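Local coordinates for protein possible prolidase (Bifidobacterium longum NCC2705, PDB 2P9B) that probably acts as an amidohydrolase-family enzyme that hydrolyses carbon-nitrogen bonds other than peptide bonds, its true substrate being unsettled, at residues Thr20-Asp25 with Glu373-Ala378; Ile68-Leu73 with Leu404-Asn409; Pro164-Pro169 with Ile177-Gly182; Gln248-Val253 with His266-Asp271; Gly252-Leu257 with Asp272-Met277. All coordinates share one frame; numbering follows the deposited sequence.

Contact 1 (Thr20-Asp25 with Glu373-Ala378); sequences TIVTGD and EALHAA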
# COMPACT_ATOMS: atom_id res chain seq x y z
N THR A 20 9.42 22.71 -5.45
CA THR A 20 8.93 22.90 -4.10
C THR A 20 8.79 21.48 -3.57
O THR A 20 8.04 20.68 -4.13
CB THR A 20 7.55 23.57 -4.07
OG1 THR A 20 7.65 24.90 -4.58
CG2 THR A 20 7.02 23.62 -2.64
N ILE A 21 9.52 21.17 -2.51
CA ILE A 21 9.45 19.83 -1.94
C ILE A 21 8.41 19.69 -0.84
O ILE A 21 8.40 20.45 0.13
CB ILE A 21 10.81 19.40 -1.33
CG1 ILE A 21 11.89 19.35 -2.42
CG2 ILE A 21 10.67 18.04 -0.65
CD1 ILE A 21 13.24 18.84 -1.94
N VAL A 22 7.52 18.72 -1.01
CA VAL A 22 6.54 18.40 0.02
C VAL A 22 7.20 17.17 0.61
O VAL A 22 7.22 16.10 0.01
CB VAL A 22 5.16 18.06 -0.59
CG1 VAL A 22 4.25 17.48 0.46
CG2 VAL A 22 4.53 19.34 -1.15
N THR A 23 7.79 17.34 1.80
CA THR A 23 8.53 16.26 2.45
C THR A 23 7.75 15.03 2.84
O THR A 23 8.31 13.93 2.88
CB THR A 23 9.24 16.78 3.71
OG1 THR A 23 8.26 17.14 4.68
CG2 THR A 23 10.10 17.99 3.38
N GLY A 24 6.48 15.19 3.16
CA GLY A 24 5.69 14.05 3.57
C GLY A 24 5.96 13.70 5.02
O GLY A 24 5.65 12.59 5.47
N ASP A 25 6.56 14.63 5.76
CA ASP A 25 6.83 14.38 7.17
C ASP A 25 5.53 14.64 7.94
O ASP A 25 4.56 15.15 7.38
CB ASP A 25 7.96 15.29 7.68
CG ASP A 25 7.59 16.77 7.67
OD1 ASP A 25 6.52 17.14 7.15
OD2 ASP A 25 8.38 17.57 8.20
N GLU A 373 -1.02 14.60 7.31
CA GLU A 373 -0.93 13.29 7.94
C GLU A 373 -1.20 12.17 6.93
O GLU A 373 -0.61 11.10 7.02
CB GLU A 373 -1.91 13.18 9.10
CG GLU A 373 -1.64 14.19 10.20
CD GLU A 373 -2.68 14.14 11.30
OE1 GLU A 373 -3.87 13.94 10.97
OE2 GLU A 373 -2.31 14.31 12.48
N ALA A 374 -2.09 12.43 5.98
CA ALA A 374 -2.40 11.43 4.96
C ALA A 374 -1.20 11.24 4.04
O ALA A 374 -0.87 10.11 3.66
CB ALA A 374 -3.62 11.86 4.16
N LEU A 375 -0.55 12.34 3.67
CA LEU A 375 0.62 12.25 2.80
C LEU A 375 1.75 11.53 3.54
O LEU A 375 2.54 10.79 2.95
CB LEU A 375 1.07 13.66 2.39
CG LEU A 375 0.14 14.33 1.38
CD1 LEU A 375 0.44 15.82 1.31
CD2 LEU A 375 0.33 13.67 0.00
N HIS A 376 1.82 11.75 4.85
CA HIS A 376 2.83 11.13 5.70
C HIS A 376 2.58 9.62 5.80
O HIS A 376 3.52 8.82 5.81
CB HIS A 376 2.79 11.78 7.08
CG HIS A 376 3.79 11.23 8.05
ND1 HIS A 376 5.15 11.28 7.83
CD2 HIS A 376 3.63 10.65 9.26
CE1 HIS A 376 5.79 10.76 8.86
NE2 HIS A 376 4.89 10.37 9.75
N ALA A 377 1.30 9.24 5.86
CA ALA A 377 0.91 7.84 5.97
C ALA A 377 1.22 7.09 4.67
O ALA A 377 1.65 5.95 4.70
CB ALA A 377 -0.59 7.75 6.27
N ALA A 378 1.01 7.76 3.54
CA ALA A 378 1.25 7.15 2.24
C ALA A 378 2.72 7.01 1.88
O ALA A 378 3.06 6.26 0.97
CB ALA A 378 0.54 7.96 1.15
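His376, on helix 371-385, reaches Gly24 in the turn that follows strand 19-22, an ST turn in which Thr23 OG1 accepts from Asp25 N. The tight part of the contact is at the imidazole. Its ND1 donates to Gly24 O over 2.7 Å, at an N-H...O angle of 155°; the oxygen sits at the ring edge only 4° out of the ring plane, and the donor meets a lone pair in the carbonyl plane. CG stands anti to the backbone N (chi1 -180°), beside the carbonyl carbon and on the way to Gly24. His376 CA also lies 3.2 Å from Gly24 O, in a CA-H...O contact. Histidine suits the place because an aromatic N-H on a short stem can satisfy a buried backbone oxygen. Glycine suits its own: with a positive phi, a CB would be jammed against the carbonyl of Thr23. The buried apolar side is looser, since Val22 CG1 meets Leu375 CD1 at 4.2 Å, and the branched chains fill out a layer that Ile68 and Met70 of strand 68-78 continue. Toward solvent the partly exposed Asp25 turns its CB from the helix, and its carboxylate is held by Thr29 OG1 within its own hairpin. Its backbone still borders the imidazole, with Asp25 C 3.4 Å from His376 ND1.

Contact 2 (Ile68-Leu73 with Leu404-Asn409); sequences IVMPGL and LVLNAN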
# COMPACT_ATOMS: atom_id res chain seq x y z
N ILE A 68 5.87 20.53 -7.87
CA ILE A 68 6.01 20.05 -6.50
C ILE A 68 6.62 18.66 -6.61
O ILE A 68 6.25 17.90 -7.51
CB ILE A 68 4.63 19.92 -5.78
CG1 ILE A 68 4.21 21.27 -5.19
CG2 ILE A 68 4.70 18.87 -4.68
CD1 ILE A 68 3.92 22.33 -6.21
N VAL A 69 7.56 18.33 -5.74
CA VAL A 69 8.14 17.00 -5.76
C VAL A 69 8.01 16.44 -4.36
O VAL A 69 8.23 17.15 -3.38
CB VAL A 69 9.63 16.99 -6.18
CG1 VAL A 69 10.45 17.80 -5.20
CG2 VAL A 69 10.14 15.55 -6.24
N MSE A 70 7.63 15.17 -4.27
CA MSE A 70 7.43 14.51 -2.99
C MSE A 70 7.89 13.07 -3.12
O MSE A 70 8.24 12.63 -4.22
CB MSE A 70 5.94 14.57 -2.59
CG MSE A 70 4.97 13.78 -3.50
SE MSE A 70 3.15 13.66 -2.89
CE MSE A 70 3.41 12.36 -1.52
N PRO A 71 7.94 12.33 -2.00
CA PRO A 71 8.37 10.94 -2.11
C PRO A 71 7.32 10.19 -2.92
O PRO A 71 6.15 10.59 -2.93
CB PRO A 71 8.38 10.46 -0.65
CG PRO A 71 8.64 11.73 0.14
CD PRO A 71 7.77 12.73 -0.59
N GLY A 72 7.72 9.12 -3.58
CA GLY A 72 6.74 8.36 -4.35
C GLY A 72 5.68 7.79 -3.43
O GLY A 72 5.97 7.50 -2.26
N LEU A 73 4.46 7.64 -3.92
CA LEU A 73 3.41 7.07 -3.08
C LEU A 73 3.69 5.58 -2.90
O LEU A 73 4.39 4.97 -3.70
CB LEU A 73 2.03 7.25 -3.73
CG LEU A 73 1.48 8.68 -3.82
CD1 LEU A 73 0.15 8.68 -4.57
CD2 LEU A 73 1.30 9.24 -2.41
N LEU A 404 8.00 11.71 -6.94
CA LEU A 404 6.73 11.93 -7.59
C LEU A 404 6.63 13.44 -7.81
O LEU A 404 6.59 14.22 -6.85
CB LEU A 404 5.58 11.44 -6.71
CG LEU A 404 4.16 11.82 -7.16
CD1 LEU A 404 3.92 11.38 -8.59
CD2 LEU A 404 3.15 11.18 -6.21
N VAL A 405 6.62 13.84 -9.08
CA VAL A 405 6.54 15.25 -9.44
C VAL A 405 5.10 15.60 -9.78
O VAL A 405 4.48 14.96 -10.63
CB VAL A 405 7.46 15.56 -10.63
CG1 VAL A 405 7.50 17.05 -10.89
CG2 VAL A 405 8.87 15.03 -10.34
N LEU A 406 4.59 16.64 -9.12
CA LEU A 406 3.21 17.09 -9.30
C LEU A 406 3.10 18.50 -9.86
O LEU A 406 4.03 19.29 -9.77
CB LEU A 406 2.49 17.03 -7.95
CG LEU A 406 2.61 15.68 -7.22
CD1 LEU A 406 1.98 15.77 -5.83
CD2 LEU A 406 1.94 14.60 -8.05
N ASN A 407 1.94 18.82 -10.43
CA ASN A 407 1.71 20.13 -11.02
C ASN A 407 1.12 21.12 -10.02
O ASN A 407 1.02 22.32 -10.29
CB ASN A 407 0.79 20.00 -12.23
CG ASN A 407 1.48 19.36 -13.42
OD1 ASN A 407 0.91 18.53 -14.12
ND2 ASN A 407 2.72 19.76 -13.66
N ALA A 408 0.73 20.62 -8.85
CA ALA A 408 0.16 21.47 -7.81
C ALA A 408 0.48 20.89 -6.44
O ALA A 408 0.95 19.76 -6.34
CB ALA A 408 -1.36 21.59 -7.99
N ASN A 409 0.24 21.67 -5.39
CA ASN A 409 0.53 21.23 -4.03
C ASN A 409 -0.59 20.37 -3.45
O ASN A 409 -1.70 20.85 -3.23
CB ASN A 409 0.75 22.45 -3.13
CG ASN A 409 1.31 22.08 -1.78
OD1 ASN A 409 1.16 20.94 -1.32
ND2 ASN A 409 1.95 23.04 -1.12
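Ile68 and Leu406 form the first rung, exchanging two nearly straight hydrogen bonds: Ile68 N to Leu406 O at 2.9 Å and Leu406 N to Ile68 O at 2.6 Å. Met70 and Leu404 make the second such pair, while Val69 and Val405 between them are a non-hydrogen-bonded pair whose CG2 methyls approach to 4.3 Å. On the face carrying Ile68, Met70, Leu404 and Leu406, the selenomethionine does the bridging. Met70 CG stands between the backbone N and the carbonyl carbon (chi1 65°), and its chain runs alongside Leu404 until SE comes 3.8 Å from Leu406 CD1. A long unbranched chain can follow one leucine and touch the next. Leu404 CD2 also meets Leu73 CG at 3.8 Å, past Gly72. Ile68 CD1 packs 3.7 Å from Ala408 C. Further out, Leu375 and Thr379 of helix 371-385 cover Met70, whereas Leu16 of strand 14-17 backs both valines; beta-branched residues suit this extended stretch. Strand 68-78 also pairs with strand 19-22, so early and late chain meet in one mixed sheet, probably as in amidohydrolases whose chain ends build a beta domain beside the barrel.

Contact 3 (Pro164-Pro169 with Ile177-Gly182); sequences PLMAIP and IALTSG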
# COMPACT_ATOMS: atom_id res chain seq x y z
N PRO A 164 0.40 -16.66 -3.20
CA PRO A 164 -1.03 -16.81 -2.90
C PRO A 164 -1.35 -16.58 -1.42
O PRO A 164 -0.55 -16.90 -0.55
CB PRO A 164 -1.34 -18.24 -3.35
CG PRO A 164 -0.00 -18.92 -3.32
CD PRO A 164 0.96 -17.88 -3.80
N LEU A 165 -2.52 -16.02 -1.14
CA LEU A 165 -2.87 -15.79 0.25
C LEU A 165 -3.27 -17.12 0.87
O LEU A 165 -3.61 -18.07 0.17
CB LEU A 165 -4.00 -14.77 0.38
CG LEU A 165 -5.40 -15.08 -0.16
CD1 LEU A 165 -6.14 -16.00 0.81
CD2 LEU A 165 -6.16 -13.78 -0.32
N MSE A 166 -3.21 -17.19 2.20
CA MSE A 166 -3.56 -18.41 2.91
C MSE A 166 -4.90 -18.22 3.59
O MSE A 166 -5.14 -17.20 4.23
CB MSE A 166 -2.50 -18.73 3.95
CG MSE A 166 -1.10 -18.78 3.36
SE MSE A 166 0.26 -18.91 4.70
CE MSE A 166 -0.15 -20.73 5.31
N ALA A 167 -5.78 -19.21 3.44
CA ALA A 167 -7.09 -19.11 4.05
C ALA A 167 -7.87 -20.40 3.99
O ALA A 167 -7.49 -21.34 3.29
CB ALA A 167 -7.89 -18.02 3.36
N ILE A 168 -8.96 -20.44 4.74
CA ILE A 168 -9.85 -21.59 4.73
C ILE A 168 -10.69 -21.36 3.48
O ILE A 168 -11.29 -20.30 3.32
CB ILE A 168 -10.74 -21.58 5.98
CG1 ILE A 168 -9.87 -21.60 7.24
CG2 ILE A 168 -11.69 -22.78 5.95
CD1 ILE A 168 -10.64 -21.55 8.54
N PRO A 169 -10.71 -22.34 2.56
CA PRO A 169 -11.50 -22.17 1.33
C PRO A 169 -12.97 -21.87 1.59
O PRO A 169 -13.56 -22.39 2.54
CB PRO A 169 -11.27 -23.50 0.59
CG PRO A 169 -10.98 -24.47 1.69
CD PRO A 169 -10.10 -23.68 2.62
N ILE A 177 -3.84 -20.66 -0.92
CA ILE A 177 -3.28 -21.89 -0.40
C ILE A 177 -4.33 -22.25 0.65
O ILE A 177 -4.48 -21.55 1.65
CB ILE A 177 -1.91 -21.68 0.26
CG1 ILE A 177 -0.88 -21.27 -0.81
CG2 ILE A 177 -1.45 -22.96 0.93
CD1 ILE A 177 0.49 -20.96 -0.26
N ALA A 178 -5.06 -23.32 0.38
CA ALA A 178 -6.14 -23.75 1.25
C ALA A 178 -5.71 -24.47 2.52
O ALA A 178 -4.97 -25.46 2.46
CB ALA A 178 -7.12 -24.62 0.47
N LEU A 179 -6.16 -23.96 3.66
CA LEU A 179 -5.88 -24.57 4.95
C LEU A 179 -7.21 -25.23 5.32
O LEU A 179 -8.19 -24.54 5.62
CB LEU A 179 -5.50 -23.50 5.97
CG LEU A 179 -4.25 -22.68 5.63
CD1 LEU A 179 -3.98 -21.67 6.74
CD2 LEU A 179 -3.07 -23.61 5.45
N THR A 180 -7.24 -26.55 5.28
CA THR A 180 -8.46 -27.29 5.55
C THR A 180 -8.44 -28.17 6.80
O THR A 180 -9.50 -28.62 7.24
CB THR A 180 -8.82 -28.19 4.37
OG1 THR A 180 -7.77 -29.15 4.18
CG2 THR A 180 -8.98 -27.36 3.10
N SER A 181 -7.26 -28.41 7.36
CA SER A 181 -7.17 -29.27 8.54
C SER A 181 -7.33 -28.50 9.84
O SER A 181 -7.71 -29.07 10.86
CB SER A 181 -5.83 -30.01 8.55
OG SER A 181 -4.77 -29.13 8.88
N GLY A 182 -7.04 -27.20 9.81
CA GLY A 182 -7.17 -26.37 11.00
C GLY A 182 -6.02 -26.50 11.98
O GLY A 182 -6.01 -25.85 13.03
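Ile177 CG1 stands anti to the carbonyl carbon (chi1 -67°), which brings it to 3.5 Å from Pro164 CG; an extended chi2 carries CD1 onward, where it meets the same ring carbon. Met166, a selenomethionine, bends at chi3 (69°), and the turn swings CE across to Leu179 CD2 at 4.1 Å. The flexible unbranched chain can thus reach a leucine two residues beyond Ile177, its bridge partner, whereas the rigid, puckered ring of Pro164 presents CG, with CB behind it, to the isoleucine.

The backbones form a short parallel pairing, Met166 with Ile177 and Ala167 with Ala178, and Met166 bonds onward to Lys203 and Ala205 of strand 202-205. Three hydrogen bonds connect the segments. Ile177 N meets Leu165 O at 2.8 Å, nearly along the C=O axis; Ala167 N reaches Ile177 O at 3.2 Å; and Leu179 N approaches Ala167 O at 3.0 Å from above the carbonyl plane, 41° out of it. Only seven residues join the two segments.

On the face of Met166 and Ile177, Ala190 of helix 184-196 covers both residues, so bulky apolar chains are well placed there. Ala167 and Ala178 occupy the other face, where Ala167 touches Ala205. Pro169 lies over the outer end: its CD is 3.8 Å from Ala178 CB, and its CG lies at the same distance from Thr180 CG2, the two side chains crossing at about a right angle. Small alanine leaves the ring room to approach, and the methyl of threonine gives it an apolar partner at this exposed end. Past it, Glu186 OE2 accepts from Thr180 N at the start of helix 184-196.

Contact 4 (Gln248-Val253 with His266-Asp271); sequences QSPEGV and HGSVLD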
# COMPACT_ATOMS: atom_id res chain seq x y z
N GLN A 248 -12.21 -8.26 9.30
CA GLN A 248 -13.25 -7.24 9.36
C GLN A 248 -14.17 -7.38 10.57
O GLN A 248 -15.34 -6.98 10.53
CB GLN A 248 -14.08 -7.23 8.06
CG GLN A 248 -14.37 -8.59 7.42
CD GLN A 248 -15.32 -9.46 8.23
OE1 GLN A 248 -16.43 -9.79 7.79
NE2 GLN A 248 -14.88 -9.86 9.42
N SER A 249 -13.63 -7.92 11.65
CA SER A 249 -14.38 -8.10 12.88
C SER A 249 -13.42 -8.03 14.06
O SER A 249 -12.26 -8.41 13.94
CB SER A 249 -15.08 -9.46 12.89
OG SER A 249 -14.14 -10.52 13.03
N PRO A 250 -13.90 -7.55 15.21
CA PRO A 250 -13.03 -7.45 16.39
C PRO A 250 -12.40 -8.79 16.78
O PRO A 250 -11.25 -8.84 17.19
CB PRO A 250 -13.97 -6.92 17.47
CG PRO A 250 -14.93 -6.08 16.69
CD PRO A 250 -15.22 -6.94 15.48
N GLU A 251 -13.16 -9.87 16.65
CA GLU A 251 -12.61 -11.18 17.00
C GLU A 251 -11.47 -11.54 16.06
O GLU A 251 -10.44 -12.07 16.49
CB GLU A 251 -13.70 -12.25 16.93
CG GLU A 251 -13.22 -13.64 17.35
CD GLU A 251 -12.54 -13.65 18.72
OE1 GLU A 251 -12.91 -12.83 19.59
OE2 GLU A 251 -11.66 -14.50 18.94
N GLY A 252 -11.65 -11.25 14.77
CA GLY A 252 -10.62 -11.55 13.79
C GLY A 252 -9.38 -10.72 14.03
O GLY A 252 -8.25 -11.20 13.95
N VAL A 253 -9.59 -9.44 14.34
CA VAL A 253 -8.48 -8.55 14.60
C VAL A 253 -7.75 -9.01 15.85
O VAL A 253 -6.52 -9.09 15.87
CB VAL A 253 -8.98 -7.10 14.78
CG1 VAL A 253 -7.84 -6.20 15.25
CG2 VAL A 253 -9.55 -6.60 13.46
N HIS A 266 -8.20 -3.75 6.57
CA HIS A 266 -9.62 -3.44 6.74
C HIS A 266 -9.84 -3.08 8.21
O HIS A 266 -9.97 -1.91 8.56
CB HIS A 266 -10.50 -4.62 6.33
CG HIS A 266 -10.47 -4.92 4.87
ND1 HIS A 266 -9.34 -5.37 4.22
CD2 HIS A 266 -11.43 -4.83 3.92
CE1 HIS A 266 -9.61 -5.55 2.94
NE2 HIS A 266 -10.87 -5.22 2.73
N GLY A 267 -9.88 -4.09 9.07
CA GLY A 267 -10.05 -3.82 10.49
C GLY A 267 -11.49 -3.74 10.96
O GLY A 267 -12.42 -4.03 10.21
N SER A 268 -11.66 -3.32 12.20
CA SER A 268 -12.99 -3.22 12.80
C SER A 268 -12.96 -2.16 13.88
O SER A 268 -11.94 -1.51 14.10
CB SER A 268 -13.35 -4.55 13.44
OG SER A 268 -12.48 -4.83 14.52
N VAL A 269 -14.09 -2.00 14.57
CA VAL A 269 -14.14 -1.04 15.66
C VAL A 269 -13.19 -1.58 16.73
O VAL A 269 -13.05 -2.80 16.89
CB VAL A 269 -15.58 -0.91 16.22
CG1 VAL A 269 -16.07 -2.26 16.71
CG2 VAL A 269 -15.61 0.13 17.34
N LEU A 270 -12.53 -0.68 17.45
CA LEU A 270 -11.57 -1.09 18.46
C LEU A 270 -11.98 -0.74 19.89
O LEU A 270 -12.95 -0.02 20.12
CB LEU A 270 -10.22 -0.43 18.18
CG LEU A 270 -9.63 -0.65 16.78
CD1 LEU A 270 -8.43 0.27 16.58
CD2 LEU A 270 -9.24 -2.11 16.62
N ASP A 271 -11.22 -1.28 20.84
CA ASP A 271 -11.41 -1.02 22.26
C ASP A 271 -9.99 -0.86 22.80
O ASP A 271 -9.02 -1.04 22.05
CB ASP A 271 -12.15 -2.17 22.97
CG ASP A 271 -11.49 -3.52 22.74
OD1 ASP A 271 -10.26 -3.63 22.88
OD2 ASP A 271 -12.23 -4.48 22.44
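Val253 N donates to Ser249 O at 2.9 Å in the first turn of helix 250-259, and Ser249, the N-cap residue, accepts from Gly252 N through its OG at 3.1 Å. Pro250, lacking an N-H, fits this turn. Against it lies buried Ser268, whose OG stands between the backbone N and the carbonyl carbon (chi1 65°), 3.5 Å from Pro250 CG and 3.6 Å from Val253 CG2. Pro250 N is also near, but has no hydrogen to share. The hydroxyl donates instead to Val269 O at 3.2 Å, from above the carbonyl plane, 39° out of it; a small serine therefore suits the tight fit and is satisfied locally. Alongside, Gln248 CA points its hydrogen at Gly267 O, 3.4 Å away, while Val253 CG2 packs on Gly267 CA. Gly267 has a positive phi, at which a CB would press on the carbonyl of His266. Nearer solvent, Pro250 CG meets Val269 CG1 at 4.0 Å. Behind the loop, Ser328 and Gln332 of helix 313-335 back Val269. Two neighbouring loops at the C-terminal ends of parallel strands 243-247 and 263-264, each leading into a helix, are characteristic of a TIM-barrel-like beta-alpha fold.

Contact 5 (Gly252-Leu257 with Asp272-Met277); sequences GVRRSL and DELIGM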
# COMPACT_ATOMS: atom_id res chain seq x y z
N GLY A 252 -11.65 -11.25 14.77
CA GLY A 252 -10.62 -11.55 13.79
C GLY A 252 -9.38 -10.72 14.03
O GLY A 252 -8.25 -11.20 13.95
N VAL A 253 -9.59 -9.44 14.34
CA VAL A 253 -8.48 -8.55 14.60
C VAL A 253 -7.75 -9.01 15.85
O VAL A 253 -6.52 -9.09 15.87
CB VAL A 253 -8.98 -7.10 14.78
CG1 VAL A 253 -7.84 -6.20 15.25
CG2 VAL A 253 -9.55 -6.60 13.46
N ARG A 254 -8.51 -9.35 16.89
CA ARG A 254 -7.93 -9.80 18.15
C ARG A 254 -7.05 -11.03 17.96
O ARG A 254 -5.91 -11.06 18.43
CB ARG A 254 -9.03 -10.11 19.17
CG ARG A 254 -8.53 -10.38 20.57
CD ARG A 254 -9.68 -10.34 21.57
NE ARG A 254 -9.22 -10.47 22.95
CZ ARG A 254 -8.81 -11.61 23.50
NH1 ARG A 254 -8.80 -12.73 22.79
NH2 ARG A 254 -8.42 -11.63 24.77
N ARG A 255 -7.57 -12.04 17.27
CA ARG A 255 -6.81 -13.27 17.04
C ARG A 255 -5.56 -13.01 16.22
O ARG A 255 -4.50 -13.58 16.49
CB ARG A 255 -7.67 -14.30 16.32
CG ARG A 255 -8.85 -14.81 17.12
CD ARG A 255 -9.55 -15.94 16.39
NE ARG A 255 -10.75 -16.39 17.10
CZ ARG A 255 -11.47 -17.45 16.74
NH1 ARG A 255 -11.12 -18.16 15.67
NH2 ARG A 255 -12.55 -17.79 17.44
N SER A 256 -5.68 -12.15 15.21
CA SER A 256 -4.54 -11.83 14.35
C SER A 256 -3.44 -11.17 15.15
O SER A 256 -2.27 -11.52 15.03
CB SER A 256 -4.98 -10.90 13.22
OG SER A 256 -5.91 -11.54 12.36
N LEU A 257 -3.82 -10.19 15.98
CA LEU A 257 -2.85 -9.48 16.80
C LEU A 257 -2.19 -10.41 17.81
O LEU A 257 -0.98 -10.34 18.03
CB LEU A 257 -3.54 -8.31 17.53
CG LEU A 257 -3.98 -7.15 16.62
CD1 LEU A 257 -4.74 -6.11 17.43
CD2 LEU A 257 -2.76 -6.53 15.97
N ASP A 272 -9.85 -0.53 24.07
CA ASP A 272 -8.52 -0.33 24.66
C ASP A 272 -7.60 -1.54 24.63
O ASP A 272 -6.38 -1.40 24.52
CB ASP A 272 -8.68 0.18 26.10
CG ASP A 272 -9.32 1.56 26.15
OD1 ASP A 272 -9.59 2.13 25.07
OD2 ASP A 272 -9.55 2.07 27.27
N GLU A 273 -8.17 -2.73 24.72
CA GLU A 273 -7.37 -3.94 24.69
C GLU A 273 -6.69 -4.08 23.33
O GLU A 273 -5.49 -4.31 23.25
CB GLU A 273 -8.23 -5.18 24.95
CG GLU A 273 -7.45 -6.49 24.91
CD GLU A 273 -8.35 -7.71 25.00
OE1 GLU A 273 -9.25 -7.86 24.15
OE2 GLU A 273 -8.15 -8.53 25.93
N LEU A 274 -7.47 -3.92 22.27
CA LEU A 274 -6.93 -4.05 20.92
C LEU A 274 -5.93 -2.95 20.59
O LEU A 274 -4.91 -3.20 19.96
CB LEU A 274 -8.06 -4.03 19.89
CG LEU A 274 -9.03 -5.21 19.93
CD1 LEU A 274 -10.04 -5.04 18.80
CD2 LEU A 274 -8.28 -6.53 19.76
N ILE A 275 -6.22 -1.73 21.02
CA ILE A 275 -5.30 -0.62 20.77
C ILE A 275 -3.95 -0.95 21.39
O ILE A 275 -2.90 -0.73 20.78
CB ILE A 275 -5.85 0.69 21.35
CG1 ILE A 275 -7.09 1.12 20.55
CG2 ILE A 275 -4.78 1.77 21.32
CD1 ILE A 275 -7.78 2.36 21.07
N GLY A 276 -3.97 -1.49 22.60
CA GLY A 276 -2.74 -1.84 23.27
C GLY A 276 -1.98 -2.93 22.52
O GLY A 276 -0.74 -2.91 22.51
N MSE A 277 -2.71 -3.85 21.90
CA MSE A 277 -2.11 -4.95 21.15
C MSE A 277 -1.44 -4.45 19.86
O MSE A 277 -0.48 -5.06 19.38
CB MSE A 277 -3.16 -6.02 20.83
CG MSE A 277 -3.86 -6.59 22.07
SE MSE A 277 -5.02 -8.12 21.69
CE MSE A 277 -3.58 -9.34 21.23
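Helices 252-257 and 272-277 pass at an axis separation of 10.2 Å with their N-to-C directions 34° apart, the nearest CA atoms being those of Leu257 and Met277. Leu257 projects its CB toward the other helix, and its CD1 touches Met277 CB at 3.8 Å. Met277, a selenomethionine bent at chi3 (68°), brings CE back to 3.8 Å from Leu257 CB, so each chain reaches the base of the other. Leu274 CD2 lies equally close to Arg254 CA and CB, and its side chain crosses that of the arginine at about a right angle; Val253 CG1 adds a more distant touch on Leu274 CD1. Branched and flexible apolar residues suit this interior strip, which Ile264 of strand 263-264 continues beneath Val253 and Leu257.

Toward the outside the contact turns polar. Arg254, extended from CG to NE, forms a salt bridge in which NE donates to Glu273 OE1 at 2.9 Å. The oxygen lies in the guanidinium plane, at its edge, whereas the donor stands above the carboxylate plane; the two planes are 48° apart. NH2 adds a weak bond to Glu273 OE2 at 3.3 Å. Long chains let the charges pair at the surface while the methylenes of Arg254 shelter Leu274. Two consecutive, roughly parallel helices flanking parallel strands are the outer layer expected of a TIM-barrel-like amidohydrolase.

Overall arrangement
Contacts 1 and 2 adjoin, their centres 9 Å apart: strands 19-22 and 68-78 are neighbours in one mixed sheet, and Thr20 O probably accepts a hydrogen bond from Val69 N. Their segments alternate along the chain, so early strands are tied to late elements, helix 371-385 and strand 403-406. In the intervening sequence contact 3 closes first; contacts 4 and 5 then start from the same stretch and overlap, sharing Gly252 and Val253 on helix 250-259, with centres 8 Å apart. Contact 3 lies about 21 Å from contact 4, centre to centre, and across the chain's centre from contacts 1 and 2. Long-range closure thus frames locally built parts, among them the neighbouring beta-alpha units of contacts 4 and 5.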